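Local coordinates for charybdin (Charybdis maritima, PDB 2B7U), which belongs to the plant ribosome-inactivating proteins and folds as a single chain that packs a helical layer against a mixed beta sheet, at residues E17-T20 with G21-T25; D26-K29 with N30-S34; N134-A137 with L138-A141; V160-M164 with F165-T169; I174-H177 with F178-L182. One frame throughout, in Å; residues are numbered along the deposited sequence. Where two conformers were deposited one is given.

Interaction 1. Residues E17-T20 with G21-T25; sequences ERLT and GQTYT
Thr20 and Thr23 share one side-chain rotation, with chi1 at 68° and 60°: each OG1 sits in the crowded position between its own backbone N and carbonyl carbon, and from there each hydroxyl can bend back to the main chain of the other residue. Thr20 OG1 accepts from Thr23 N at 3.1 Å. In return, Thr20 N gives its hydrogen to Thr23 OG1 over 3.0 Å in an almost straight bond (172°). The exchange gives both amides a partner at the helix start and helps to fix the rotation of both threonines. Tyr24 N closes the same turn on Thr20 O at 2.9 Å, lying nearly along the C=O axis. One residue further on, Gly21 O is gripped twice, by Thr25 N and Thr25 OG1, from opposite faces of its carbonyl plane.

Leu19 lays its CD2 methyl against the reciprocal pair, 3.4 Å from Thr23 OG1, and the same methyl reaches Tyr24 CB at 3.8 Å. Arg18, bent at its second torsion, arrives from the direction opposite to Thr23, whose OG1 lies over one face of the guanidinium towards its rim; Arg18 NH2 comes within 3.3 Å of Thr23 CB. The ring of Tyr24 leads away into the protein, where OH is hydrogen-bonded to Met164 O. At the start of helix 21-35, where the loop from strand 7-15 ends, this reciprocal pairing forms a capping box, with Thr20 as the N-cap.

Interaction 2. Residues D26-K29 with N30-S34; sequences DFIK and NLRRS
The flat guanidinium of Arg32 carries the methyl CG2 of Ile28 over one face, 3.6 Å above the plane and displaced towards the rim, while Lys29 CG comes to the group at an oblique angle. CG2 is 3.7 Å from Arg32 CZ, and NE and NH1 are its other near neighbours. With CG anti to its carbonyl carbon (chi1 -70°) and the chain extended to NE, Arg32 runs back over the residue one turn earlier. Its rotation is held from outside: NE donates to Thr169 O and NH1 to Ala168 O, both late in helix 151-170.

The two segments are successive turns of the alpha-helix 21-35, joined by i to i+4 bonds such as Arg32 N to Ile28 O at 3.0 Å and Asn30 N to Asp26 O at 2.9 Å. The helix is amphipathic. Phe27 and Leu31 meet strands 7-15 and 56-64 of the mixed sheet, whereas Ile28 packs on Phe165 and Thr169. Leu31 CB lies 3.4 Å from Phe27 O.

On the exposed flank Asn30 turns its amide back over the preceding turn, with CG 3.2 Å from Asp26 O; its ND2 is close too, but at an angle too poor for a hydrogen bond.

Interaction 3. Residues N134-A137 with L138-A141; sequences NKNA and LQDA
Asn134 O and Leu138 N, 3.0 Å apart and with the donor in the carbonyl plane, open the ladder of i to i+4 bonds in helix 135-147, whose N-cap is Asn134. The ladder continues with Gln139 N on Lys135 O at 2.9 Å, then with Asp140 N on Asn136 O and Ala141 N on Ala137 O.

The cap itself is a side-chain to backbone bond. With chi1 at 63°, the Asn134 carboxamide curls over the start of the helix, and its OD1 accepts from Ala137 N at 2.9 Å; ND2 makes a weak bond to Glu186 O.

Contacts between side chains are made by Gln139, extended beyond CG. Its OE1 lies across the straight aliphatic chain of Lys135, 3.6 Å from Lys135 CE. The ammonium group itself is engaged further off, with NZ bonded to Glu17 O and Leu19 O. On the other side Gln139 runs alongside Asn136 and points the same way, their amide planes turned 64° apart; Gln139 NE2 and Asn136 ND2 meet at 3.4 Å, two donors without a bond between them.

Leu138 and Ala141 provide the apolar flank, packing on Phe165 and Ser157 of helix 151-170. The Asp140 carboxylate turns back over the preceding turn, where it probably meets some repulsion: Asp140 OD2 stands 3.1 Å from Asn136 O, acceptor against acceptor.

Interaction 4. Residues V160-M164 with F165-T169; sequences VVSQM and FCEAT
Across residues 162-167 the backbone of helix 151-170 widens into a pi-type turn, where bonding shifts from i+4 to i+5. Phe165 N still donates to Val161 O at 2.9 Å, but Ser162 O takes its straighter bond from Glu167 N, also 2.9 Å long, and only a weak one from Cys166 N. Ala168 N reaches Gln163 O at 3.2 Å.

The Phe165 ring has Val161 O at its edge, in plane, and Met164 O over one face. Val161 CG1 adds a looser apolar touch to Phe165 CD2 at 4.2 Å. The ring itself packs on Leu60 and Leu62 of the sheet.

Gln163 and Glu167 are both bent at chi2, and their flat ends stand 27° apart. Gln163 OE1 rests on Glu167 CG at 3.7 Å, so the amide oxygen meets a methylene, not the carboxylate. Gln163 NE2 turns to Glu199; Glu167 OE2 is held by a salt bridge to Arg170 and a hydrogen bond with Tyr117 OH, which also meets Ser162 OG. Phe165 O, in turn, accepts from both Thr169 N and Thr169 OG1, the hydroxyl at 2.6 Å and on the opposite face of the carbonyl plane.

Interaction 5. Residues I174-H177 with F178-L182; sequences IANH and FAFNL
The closing turns of helix 172-180 are tied together by His177 and Asn181. Asn181 ND2 donates to His177 O at 2.9 Å with a good angle of 158°, the acceptor lying close to the plane of the amide. The backbone bond from Asn181 N to the same oxygen is long and weak, so the side chain supplies the better grip. On its way to the carbonyl, ND2 also passes over one face of the imidazole, 3.4 Å from His177 CE1. His177 swings its ring away from its backbone N (chi1 178°), and NE2 is hydrogen-bonded to Lys189 O, which helps to fix the ring's rotation.

The other side chains pair one turn apart or as neighbours. Ile174 runs beside Phe178, with CG2 3.5 Å from Phe178 CE2. The Phe178 and His177 rings meet obliquely, planes 58° apart, with His177 CD2 at 3.8 Å from Phe178 CD1. Phe180, exposed, lies back over the preceding turn: Asn176 O stands above one face of its ring, 3.0 Å from CG, and Asn176 CB makes a CH-pi contact with that ring, 4.2 Å from its centroid.

Ala175, Phe178 and Ala179 face helix 21-35, while Ile174 and His177 meet helix 192-199. Such an asparagine amide, bonded back to a main-chain oxygen four residues earlier, lies here at the C-terminal side of helix 172-180, in the helical layer of the ribosome-inactivating protein fold.

Along the chain the five contacts follow one another in series. Interactions 1 and 2 share helix 21-35, their centres 13 Å apart; interaction 3 starts helix 135-147, interaction 4 lies on helix 151-170 and interaction 5 closes helix 172-180. The most central is interaction 4, about 5 Å from the middle of the chain, and it touches all the others: Tyr24 of interaction 1, Arg32 of interaction 2, Leu138 of interaction 3 and Phe178 of interaction 5. At the periphery, interaction 3 meets interaction 1 where Leu138 packs on Leu19, and Leu182 of interaction 5 through the backbone N of Lys135. Interactions 2 and 3 do not touch. Local turns are thereby joined into one helical layer beside the mixed sheet.

Interaction 1. Residues E17-T20 with G21-T25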
loop_
_atom_site.group_PDB
_atom_site.type_symbol
_atom_site.label_atom_id
_atom_site.label_comp_id
_atom_site.label_asym_id
_atom_site.label_seq_id
_atom_site.Cartn_x
_atom_site.Cartn_y
_atom_site.Cartn_z
ATOM N N GLU A 17 -16.864 10.788 -3.950
ATOM C CA GLU A 17 -18.294 10.841 -4.305
ATOM C C GLU A 17 -18.623 10.434 -5.743
ATOM O O GLU A 17 -19.546 9.641 -5.965
ATOM C CB GLU A 17 -18.869 12.223 -4.004
ATOM C CG GLU A 17 -20.372 12.293 -4.188
ATOM C CD GLU A 17 -20.930 13.675 -3.946
ATOM O OE1 GLU A 17 -20.164 14.580 -3.550
ATOM O OE2 GLU A 17 -22.147 13.858 -4.171
ATOM N N ARG A 18 -17.873 10.964 -6.708
ATOM C CA ARG A 18 -18.103 10.684 -8.140
ATOM C C ARG A 18 -17.206 9.548 -8.669
ATOM O O ARG A 18 -17.125 9.322 -9.881
ATOM C CB ARG A 18 -17.937 11.983 -8.970
ATOM C CG ARG A 18 -16.616 12.215 -9.753
ATOM C CD ARG A 18 -15.361 12.015 -8.921
ATOM N NE ARG A 18 -14.151 11.860 -9.741
ATOM C CZ ARG A 18 -13.063 11.191 -9.355
ATOM N NH1 ARG A 18 -13.032 10.592 -8.172
ATOM N NH2 ARG A 18 -12.000 11.110 -10.152
ATOM N N LEU A 19 -16.551 8.836 -7.755
ATOM C CA LEU A 19 -15.533 7.848 -8.107
ATOM C C LEU A 19 -16.133 6.738 -8.979
ATOM O O LEU A 19 -17.183 6.184 -8.647
ATOM C CB LEU A 19 -14.952 7.224 -6.823
ATOM C CG LEU A 19 -13.443 7.114 -6.588
ATOM C CD1 LEU A 19 -13.158 5.922 -5.678
ATOM C CD2 LEU A 19 -12.648 7.044 -7.828
ATOM N N THR A 20 -15.462 6.412 -10.082
ATOM C CA THR A 20 -15.854 5.282 -10.918
ATOM C C THR A 20 -14.674 4.329 -11.057
ATOM O O THR A 20 -13.549 4.673 -10.678
ATOM C CB THR A 20 -16.282 5.723 -12.323
ATOM O OG1 THR A 20 -15.155 6.229 -13.053
ATOM C CG2 THR A 20 -17.351 6.787 -12.239
ATOM N N GLY A 21 -14.933 3.148 -11.616
ATOM C CA GLY A 21 -13.873 2.169 -11.901
ATOM C C GLY A 21 -12.753 2.798 -12.697
ATOM O O GLY A 21 -11.567 2.620 -12.379
ATOM N N GLN A 22 -13.128 3.572 -13.712
ATOM C CA GLN A 22 -12.159 4.209 -14.588
ATOM C C GLN A 22 -11.351 5.291 -13.882
ATOM O O GLN A 22 -10.122 5.335 -14.008
ATOM C CB GLN A 22 -12.857 4.797 -15.822
ATOM C CG GLN A 22 -13.109 3.808 -16.950
ATOM C CD GLN A 22 -13.586 2.449 -16.485
ATOM O OE1 GLN A 22 -14.635 2.340 -15.855
ATOM N NE2 GLN A 22 -12.832 1.396 -16.824
ATOM N N THR A 23 -12.009 6.153 -13.106
ATOM C CA THR A 23 -11.253 7.235 -12.451
ATOM C C THR A 23 -10.392 6.736 -11.269
ATOM O O THR A 23 -9.352 7.310 -10.969
ATOM C CB THR A 23 -12.147 8.395 -12.039
ATOM O OG1 THR A 23 -13.138 7.942 -11.113
ATOM C CG2 THR A 23 -12.804 8.991 -13.273
ATOM N N TYR A 24 -10.836 5.675 -10.615
ATOM C CA TYR A 24 -10.020 4.998 -9.603
ATOM C C TYR A 24 -8.784 4.406 -10.287
ATOM O O TYR A 24 -7.671 4.603 -9.801
ATOM C CB TYR A 24 -10.843 3.902 -8.956
ATOM C CG TYR A 24 -10.056 2.946 -8.090
ATOM C CD1 TYR A 24 -9.646 3.314 -6.804
ATOM C CD2 TYR A 24 -9.777 1.672 -8.523
ATOM C CE1 TYR A 24 -8.936 2.437 -5.997
ATOM C CE2 TYR A 24 -9.072 0.778 -7.709
ATOM C CZ TYR A 24 -8.686 1.156 -6.454
ATOM O OH TYR A 24 -7.993 0.225 -5.726
ATOM N N THR A 25 -8.963 3.691 -11.393
ATOM C CA THR A 25 -7.826 3.124 -12.107
ATOM C C THR A 25 -6.830 4.206 -12.528
ATOM O O THR A 25 -5.606 4.035 -12.394
ATOM C CB THR A 25 -8.319 2.320 -13.302
ATOM O OG1 THR A 25 -9.080 1.199 -12.819
ATOM C CG2 THR A 25 -7.140 1.834 -14.134
#

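Interaction 2. Residues D26-K29 with N30-S34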
loop_
_atom_site.group_PDB
_atom_site.type_symbol
_atom_site.label_atom_id
_atom_site.label_comp_id
_atom_site.label_asym_id
_atom_site.label_seq_id
_atom_site.Cartn_x
_atom_site.Cartn_y
_atom_site.Cartn_z
ATOM N N ASP A 26 -7.344 5.311 -13.068
ATOM C CA ASP A 26 -6.515 6.447 -13.454
ATOM C C ASP A 26 -5.699 6.954 -12.259
ATOM O O ASP A 26 -4.517 7.255 -12.360
ATOM C CB ASP A 26 -7.352 7.629 -13.987
ATOM C CG ASP A 26 -8.158 7.322 -15.267
ATOM O OD1 ASP A 26 -9.136 8.077 -15.507
ATOM O OD2 ASP A 26 -7.819 6.393 -16.035
ATOM N N PHE A 27 -6.349 7.064 -11.110
ATOM C CA PHE A 27 -5.678 7.556 -9.922
ATOM C C PHE A 27 -4.527 6.647 -9.498
ATOM O O PHE A 27 -3.440 7.107 -9.182
ATOM C CB PHE A 27 -6.685 7.700 -8.779
ATOM C CG PHE A 27 -6.099 8.307 -7.552
ATOM C CD1 PHE A 27 -5.990 9.682 -7.411
ATOM C CD2 PHE A 27 -5.654 7.500 -6.521
ATOM C CE1 PHE A 27 -5.431 10.231 -6.280
ATOM C CE2 PHE A 27 -5.121 8.046 -5.383
ATOM C CZ PHE A 27 -5.007 9.419 -5.265
ATOM N N ILE A 28 -4.780 5.351 -9.502
ATOM C CA ILE A 28 -3.746 4.392 -9.094
ATOM C C ILE A 28 -2.566 4.428 -10.073
ATOM O O ILE A 28 -1.402 4.417 -9.653
ATOM C CB ILE A 28 -4.329 2.966 -8.953
ATOM C CG1 ILE A 28 -5.358 2.891 -7.811
ATOM C CG2 ILE A 28 -3.208 1.936 -8.742
ATOM C CD1 ILE A 28 -4.848 3.214 -6.450
ATOM N N LYS A 29 -2.868 4.491 -11.363
ATOM C CA LYS A 29 -1.817 4.545 -12.393
ATOM C C LYS A 29 -0.975 5.801 -12.208
ATOM O O LYS A 29 0.244 5.758 -12.270
ATOM C CB LYS A 29 -2.439 4.478 -13.769
ATOM C CG LYS A 29 -2.938 3.076 -14.097
ATOM C CD LYS A 29 -3.824 3.030 -15.322
ATOM C CE LYS A 29 -3.077 3.277 -16.606
ATOM N NZ LYS A 29 -3.939 3.272 -17.824
ATOM N N ASN A 30 -1.629 6.930 -11.953
ATOM C CA ASN A 30 -0.894 8.164 -11.717
ATOM C C ASN A 30 -0.053 8.104 -10.454
ATOM O O ASN A 30 1.059 8.632 -10.408
ATOM C CB ASN A 30 -1.842 9.371 -11.681
ATOM C CG ASN A 30 -2.458 9.658 -13.024
ATOM O OD1 ASN A 30 -1.914 9.282 -14.056
ATOM N ND2 ASN A 30 -3.593 10.353 -13.025
ATOM N N LEU A 31 -0.570 7.451 -9.417
ATOM C CA LEU A 31 0.150 7.337 -8.174
ATOM C C LEU A 31 1.426 6.503 -8.362
ATOM O O LEU A 31 2.478 6.828 -7.837
ATOM C CB LEU A 31 -0.751 6.730 -7.110
ATOM C CG LEU A 31 -0.123 6.509 -5.742
ATOM C CD1 LEU A 31 0.543 7.782 -5.209
ATOM C CD2 LEU A 31 -1.121 5.967 -4.763
ATOM N N ARG A 32 1.328 5.421 -9.119
ATOM C CA ARG A 32 2.519 4.626 -9.441
ATOM C C ARG A 32 3.612 5.442 -10.136
ATOM O O ARG A 32 4.802 5.327 -9.816
ATOM C CB ARG A 32 2.130 3.435 -10.292
ATOM C CG ARG A 32 1.337 2.380 -9.592
ATOM C CD ARG A 32 0.743 1.419 -10.561
ATOM N NE ARG A 32 -0.036 0.345 -9.945
ATOM C CZ ARG A 32 -0.971 -0.350 -10.607
ATOM N NH1 ARG A 32 -1.654 -1.300 -9.999
ATOM N NH2 ARG A 32 -1.216 -0.114 -11.900
ATOM N N ARG A 33 3.204 6.263 -11.090
ATOM C CA ARG A 33 4.134 7.132 -11.767
ATOM C C ARG A 33 4.769 8.139 -10.799
ATOM O O ARG A 33 5.956 8.409 -10.899
ATOM C CB ARG A 33 3.411 7.857 -12.896
ATOM C CG ARG A 33 4.269 8.751 -13.690
ATOM C CD ARG A 33 3.369 9.567 -14.591
ATOM N NE ARG A 33 3.680 9.437 -16.010
ATOM C CZ ARG A 33 3.913 10.450 -16.838
ATOM N NH1 ARG A 33 4.167 10.197 -18.111
ATOM N NH2 ARG A 33 3.896 11.712 -16.416
ATOM N N SER A 34 3.973 8.685 -9.879
ATOM C CA SER A 34 4.442 9.679 -8.907
ATOM C C SER A 34 5.448 9.068 -7.956
ATOM O O SER A 34 6.360 9.740 -7.495
ATOM C CB SER A 34 3.297 10.255 -8.086
ATOM O OG SER A 34 2.451 11.070 -8.893
#

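Interaction 3. Residues N134-A137 with L138-A141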
loop_
_atom_site.group_PDB
_atom_site.type_symbol
_atom_site.label_atom_id
_atom_site.label_comp_id
_atom_site.label_asym_id
_atom_site.label_seq_id
_atom_site.Cartn_x
_atom_site.Cartn_y
_atom_site.Cartn_z
ATOM N N ASN A 134 -15.611 -1.740 -1.404
ATOM C CA ASN A 134 -16.239 -1.048 -2.518
ATOM C C ASN A 134 -16.268 0.468 -2.249
ATOM O O ASN A 134 -15.709 0.952 -1.264
ATOM C CB ASN A 134 -17.614 -1.641 -2.825
ATOM C CG ASN A 134 -18.598 -1.484 -1.699
ATOM O OD1 ASN A 134 -18.325 -0.833 -0.690
ATOM N ND2 ASN A 134 -19.782 -2.071 -1.876
ATOM N N LYS A 135 -16.934 1.220 -3.118
ATOM C CA LYS A 135 -16.998 2.669 -2.978
ATOM C C LYS A 135 -17.697 3.074 -1.681
ATOM O O LYS A 135 -17.265 3.990 -0.980
ATOM C CB LYS A 135 -17.733 3.267 -4.184
ATOM C CG LYS A 135 -17.828 4.769 -4.221
ATOM C CD LYS A 135 -18.542 5.183 -5.489
ATOM C CE LYS A 135 -18.734 6.676 -5.603
ATOM N NZ LYS A 135 -19.358 7.030 -6.927
ATOM N N ASN A 136 -18.787 2.385 -1.364
ATOM C CA ASN A 136 -19.497 2.655 -0.116
ATOM C C ASN A 136 -18.587 2.448 1.098
ATOM O O ASN A 136 -18.624 3.233 2.038
ATOM C CB ASN A 136 -20.765 1.805 -0.009
ATOM C CG ASN A 136 -21.867 2.244 -0.987
ATOM O OD1 ASN A 136 -22.653 1.421 -1.442
ATOM N ND2 ASN A 136 -21.930 3.532 -1.294
ATOM N N ALA A 137 -17.741 1.414 1.066
ATOM C CA ALA A 137 -16.816 1.156 2.184
ATOM C C ALA A 137 -15.748 2.242 2.287
ATOM O O ALA A 137 -15.346 2.634 3.387
ATOM C CB ALA A 137 -16.184 -0.216 2.057
ATOM N N LEU A 138 -15.279 2.725 1.147
ATOM C CA LEU A 138 -14.299 3.797 1.140
ATOM C C LEU A 138 -14.913 5.092 1.665
ATOM O O LEU A 138 -14.281 5.822 2.396
ATOM C CB LEU A 138 -13.723 3.961 -0.256
ATOM C CG LEU A 138 -12.517 4.865 -0.408
ATOM C CD1 LEU A 138 -11.398 4.499 0.575
ATOM C CD2 LEU A 138 -12.076 4.815 -1.868
ATOM N N GLN A 139 -16.164 5.359 1.315
ATOM C CA GLN A 139 -16.852 6.516 1.823
ATOM C C GLN A 139 -16.949 6.452 3.346
ATOM O O GLN A 139 -16.657 7.428 4.055
ATOM C CB GLN A 139 -18.243 6.600 1.194
ATOM C CG GLN A 139 -18.231 7.015 -0.272
ATOM C CD GLN A 139 -19.601 6.913 -0.962
ATOM O OE1 GLN A 139 -19.713 7.179 -2.159
ATOM N NE2 GLN A 139 -20.627 6.526 -0.219
ATOM N N ASP A 140 -17.331 5.289 3.851
ATOM C CA ASP A 140 -17.431 5.092 5.292
ATOM C C ASP A 140 -16.077 5.243 5.986
ATOM O O ASP A 140 -15.969 5.781 7.087
ATOM C CB ASP A 140 -18.024 3.714 5.594
ATOM C CG ASP A 140 -19.417 3.540 5.038
ATOM O OD1 ASP A 140 -20.129 4.563 4.842
ATOM O OD2 ASP A 140 -19.800 2.371 4.786
ATOM N N ALA A 141 -15.028 4.748 5.345
ATOM C CA ALA A 141 -13.697 4.866 5.907
ATOM C C ALA A 141 -13.263 6.301 6.058
ATOM O O ALA A 141 -12.703 6.665 7.089
ATOM C CB ALA A 141 -12.696 4.133 5.042
#

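Interaction 4. Residues V160-M164 with F165-T169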
loop_
_atom_site.group_PDB
_atom_site.type_symbol
_atom_site.label_atom_id
_atom_site.label_comp_id
_atom_site.label_asym_id
_atom_site.label_seq_id
_atom_site.Cartn_x
_atom_site.Cartn_y
_atom_site.Cartn_z
ATOM N N VAL A 160 -9.226 -0.614 5.027
ATOM C CA VAL A 160 -9.829 -0.300 3.746
ATOM C C VAL A 160 -8.909 0.612 2.916
ATOM O O VAL A 160 -8.665 0.369 1.727
ATOM C CB VAL A 160 -11.237 0.343 3.940
ATOM C CG1 VAL A 160 -11.757 0.877 2.643
ATOM C CG2 VAL A 160 -12.186 -0.690 4.518
ATOM N N VAL A 161 -8.370 1.663 3.534
ATOM C CA VAL A 161 -7.467 2.540 2.811
ATOM C C VAL A 161 -6.191 1.802 2.362
ATOM O O VAL A 161 -5.752 1.909 1.204
ATOM C CB VAL A 161 -7.111 3.763 3.657
ATOM C CG1 VAL A 161 -5.969 4.536 3.015
ATOM C CG2 VAL A 161 -8.350 4.631 3.887
ATOM N N SER A 162 -5.600 1.023 3.248
ATOM C CA SER A 162 -4.397 0.259 2.897
ATOM C C SER A 162 -4.665 -0.683 1.728
ATOM O O SER A 162 -3.833 -0.782 0.814
ATOM C CB SER A 162 -3.890 -0.518 4.100
ATOM O OG SER A 162 -2.634 -1.122 3.803
ATOM N N GLN A 163 -5.786 -1.404 1.747
ATOM C CA GLN A 163 -6.092 -2.343 0.684
ATOM C C GLN A 163 -6.348 -1.613 -0.621
ATOM O O GLN A 163 -5.769 -1.933 -1.666
ATOM C CB GLN A 163 -7.273 -3.219 1.048
ATOM C CG GLN A 163 -6.999 -4.214 2.147
ATOM C CD GLN A 163 -6.121 -5.337 1.679
ATOM O OE1 GLN A 163 -6.122 -5.686 0.497
ATOM N NE2 GLN A 163 -5.323 -5.903 2.597
ATOM N N MET A 164 -7.199 -0.604 -0.581
ATOM C CA MET A 164 -7.615 0.021 -1.825
ATOM C C MET A 164 -6.632 0.987 -2.440
ATOM O O MET A 164 -6.762 1.320 -3.627
ATOM C CB MET A 164 -8.989 0.690 -1.641
ATOM C CG MET A 164 -10.030 -0.297 -1.239
ATOM S SD MET A 164 -11.721 0.375 -1.117
ATOM C CE MET A 164 -12.147 0.533 -2.851
ATOM N N PHE A 165 -5.642 1.438 -1.672
ATOM C CA PHE A 165 -4.605 2.314 -2.231
ATOM C C PHE A 165 -3.246 1.646 -2.219
ATOM O O PHE A 165 -2.626 1.529 -3.274
ATOM C CB PHE A 165 -4.667 3.682 -1.573
ATOM C CG PHE A 165 -5.942 4.385 -1.903
ATOM C CD1 PHE A 165 -6.076 5.019 -3.122
ATOM C CD2 PHE A 165 -7.033 4.298 -1.078
ATOM C CE1 PHE A 165 -7.259 5.616 -3.501
ATOM C CE2 PHE A 165 -8.245 4.890 -1.448
ATOM C CZ PHE A 165 -8.357 5.558 -2.662
ATOM N N CYS A 166 -2.819 1.120 -1.090
ATOM C CA CYS A 166 -1.456 0.526 -1.049
ATOM C C CYS A 166 -1.381 -0.817 -1.795
ATOM O O CYS A 166 -0.534 -1.000 -2.686
ATOM C CB CYS A 166 -0.952 0.401 0.351
ATOM S SG CYS A 166 -0.986 2.026 1.207
ATOM N N GLU A 167 -2.257 -1.758 -1.466
ATOM C CA GLU A 167 -2.180 -3.042 -2.124
ATOM C C GLU A 167 -2.554 -2.930 -3.611
ATOM O O GLU A 167 -1.976 -3.589 -4.468
ATOM C CB GLU A 167 -3.051 -4.072 -1.431
ATOM C CG GLU A 167 -2.800 -4.223 0.054
ATOM C CD GLU A 167 -1.432 -4.725 0.412
ATOM O OE1 GLU A 167 -0.658 -5.119 -0.500
ATOM O OE2 GLU A 167 -1.095 -4.713 1.621
ATOM N N ALA A 168 -3.558 -2.115 -3.932
ATOM C CA ALA A 168 -3.913 -1.870 -5.340
ATOM C C ALA A 168 -2.753 -1.261 -6.131
ATOM O O ALA A 168 -2.520 -1.625 -7.287
ATOM C CB ALA A 168 -5.143 -0.971 -5.422
ATOM N N THR A 169 -1.996 -0.359 -5.506
ATOM C CA THR A 169 -0.824 0.246 -6.141
ATOM C C THR A 169 0.244 -0.824 -6.399
ATOM O O THR A 169 0.817 -0.899 -7.484
ATOM C CB THR A 169 -0.292 1.391 -5.279
ATOM O OG1 THR A 169 -1.272 2.454 -5.276
ATOM C CG2 THR A 169 1.002 1.952 -5.780
#

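Interaction 5. Residues I174-H177 with F178-L182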
loop_
_atom_site.group_PDB
_atom_site.type_symbol
_atom_site.label_atom_id
_atom_site.label_comp_id
_atom_site.label_asym_id
_atom_site.label_seq_id
_atom_site.Cartn_x
_atom_site.Cartn_y
_atom_site.Cartn_z
ATOM N N ILE A 174 -5.094 -6.716 -8.118
ATOM C CA ILE A 174 -5.813 -6.135 -6.975
ATOM C C ILE A 174 -6.476 -4.822 -7.401
ATOM O O ILE A 174 -7.685 -4.622 -7.149
ATOM C CB ILE A 174 -4.911 -5.982 -5.729
ATOM C CG1 ILE A 174 -4.429 -7.366 -5.288
ATOM C CG2 ILE A 174 -5.672 -5.336 -4.589
ATOM C CD1 ILE A 174 -3.536 -7.377 -4.079
ATOM N N ALA A 175 -5.723 -3.937 -8.068
ATOM C CA ALA A 175 -6.303 -2.717 -8.632
ATOM C C ALA A 175 -7.482 -3.032 -9.543
ATOM O O ALA A 175 -8.535 -2.390 -9.441
ATOM C CB ALA A 175 -5.301 -1.907 -9.382
ATOM N N ASN A 176 -7.310 -4.016 -10.410
ATOM C CA ASN A 176 -8.397 -4.425 -11.331
ATOM C C ASN A 176 -9.619 -4.880 -10.556
ATOM O O ASN A 176 -10.764 -4.491 -10.871
ATOM C CB ASN A 176 -7.950 -5.543 -12.281
ATOM C CG ASN A 176 -7.010 -5.060 -13.365
ATOM O OD1 ASN A 176 -6.909 -3.861 -13.613
ATOM N ND2 ASN A 176 -6.331 -5.999 -14.025
ATOM N N HIS A 177 -9.388 -5.709 -9.540
ATOM C CA HIS A 177 -10.477 -6.287 -8.794
ATOM C C HIS A 177 -11.307 -5.207 -8.137
ATOM O O HIS A 177 -12.547 -5.245 -8.151
ATOM C CB HIS A 177 -9.960 -7.239 -7.715
ATOM C CG HIS A 177 -11.052 -7.831 -6.888
ATOM N ND1 HIS A 177 -11.892 -8.813 -7.364
ATOM C CD2 HIS A 177 -11.459 -7.562 -5.627
ATOM C CE1 HIS A 177 -12.771 -9.123 -6.426
ATOM N NE2 HIS A 177 -12.530 -8.383 -5.365
ATOM N N PHE A 178 -10.634 -4.228 -7.545
ATOM C CA PHE A 178 -11.352 -3.175 -6.845
ATOM C C PHE A 178 -12.036 -2.231 -7.826
ATOM O O PHE A 178 -13.119 -1.718 -7.529
ATOM C CB PHE A 178 -10.436 -2.415 -5.883
ATOM C CG PHE A 178 -9.989 -3.219 -4.694
ATOM C CD1 PHE A 178 -10.821 -4.152 -4.085
ATOM C CD2 PHE A 178 -8.725 -3.009 -4.143
ATOM C CE1 PHE A 178 -10.396 -4.881 -2.966
ATOM C CE2 PHE A 178 -8.331 -3.714 -3.021
ATOM C CZ PHE A 178 -9.155 -4.645 -2.434
ATOM N N ALA A 179 -11.452 -2.041 -9.006
ATOM C CA ALA A 179 -12.016 -1.152 -10.024
ATOM C C ALA A 179 -13.302 -1.733 -10.592
ATOM O O ALA A 179 -14.313 -1.022 -10.757
ATOM C CB ALA A 179 -11.000 -0.910 -11.147
ATOM N N PHE A 180 -13.280 -3.033 -10.844
ATOM C CA PHE A 180 -14.363 -3.703 -11.572
ATOM C C PHE A 180 -15.606 -3.813 -10.685
ATOM O O PHE A 180 -16.719 -3.910 -11.198
ATOM C CB PHE A 180 -13.912 -5.097 -12.045
ATOM C CG PHE A 180 -12.754 -5.091 -13.042
ATOM C CD1 PHE A 180 -12.272 -3.912 -13.622
ATOM C CD2 PHE A 180 -12.178 -6.291 -13.444
ATOM C CE1 PHE A 180 -11.242 -3.944 -14.543
ATOM C CE2 PHE A 180 -11.141 -6.318 -14.381
ATOM C CZ PHE A 180 -10.674 -5.146 -14.919
ATOM N N ASN A 181 -15.405 -3.782 -9.368
ATOM C CA ASN A 181 -16.454 -4.034 -8.372
ATOM C C ASN A 181 -16.830 -2.776 -7.576
ATOM O O ASN A 181 -17.669 -2.815 -6.671
ATOM C CB ASN A 181 -15.989 -5.138 -7.423
ATOM C CG ASN A 181 -16.003 -6.520 -8.070
ATOM O OD1 ASN A 181 -17.074 -7.069 -8.351
ATOM N ND2 ASN A 181 -14.827 -7.088 -8.302
ATOM N N LEU A 182 -16.243 -1.647 -7.958
ATOM C CA LEU A 182 -16.261 -0.442 -7.145
ATOM C C LEU A 182 -17.653 0.125 -6.889
ATOM O O LEU A 182 -17.998 0.453 -5.760
ATOM C CB LEU A 182 -15.386 0.619 -7.805
ATOM C CG LEU A 182 -15.081 1.871 -7.005
ATOM C CD1 LEU A 182 -14.141 1.586 -5.845
ATOM C CD2 LEU A 182 -14.502 2.894 -7.941
#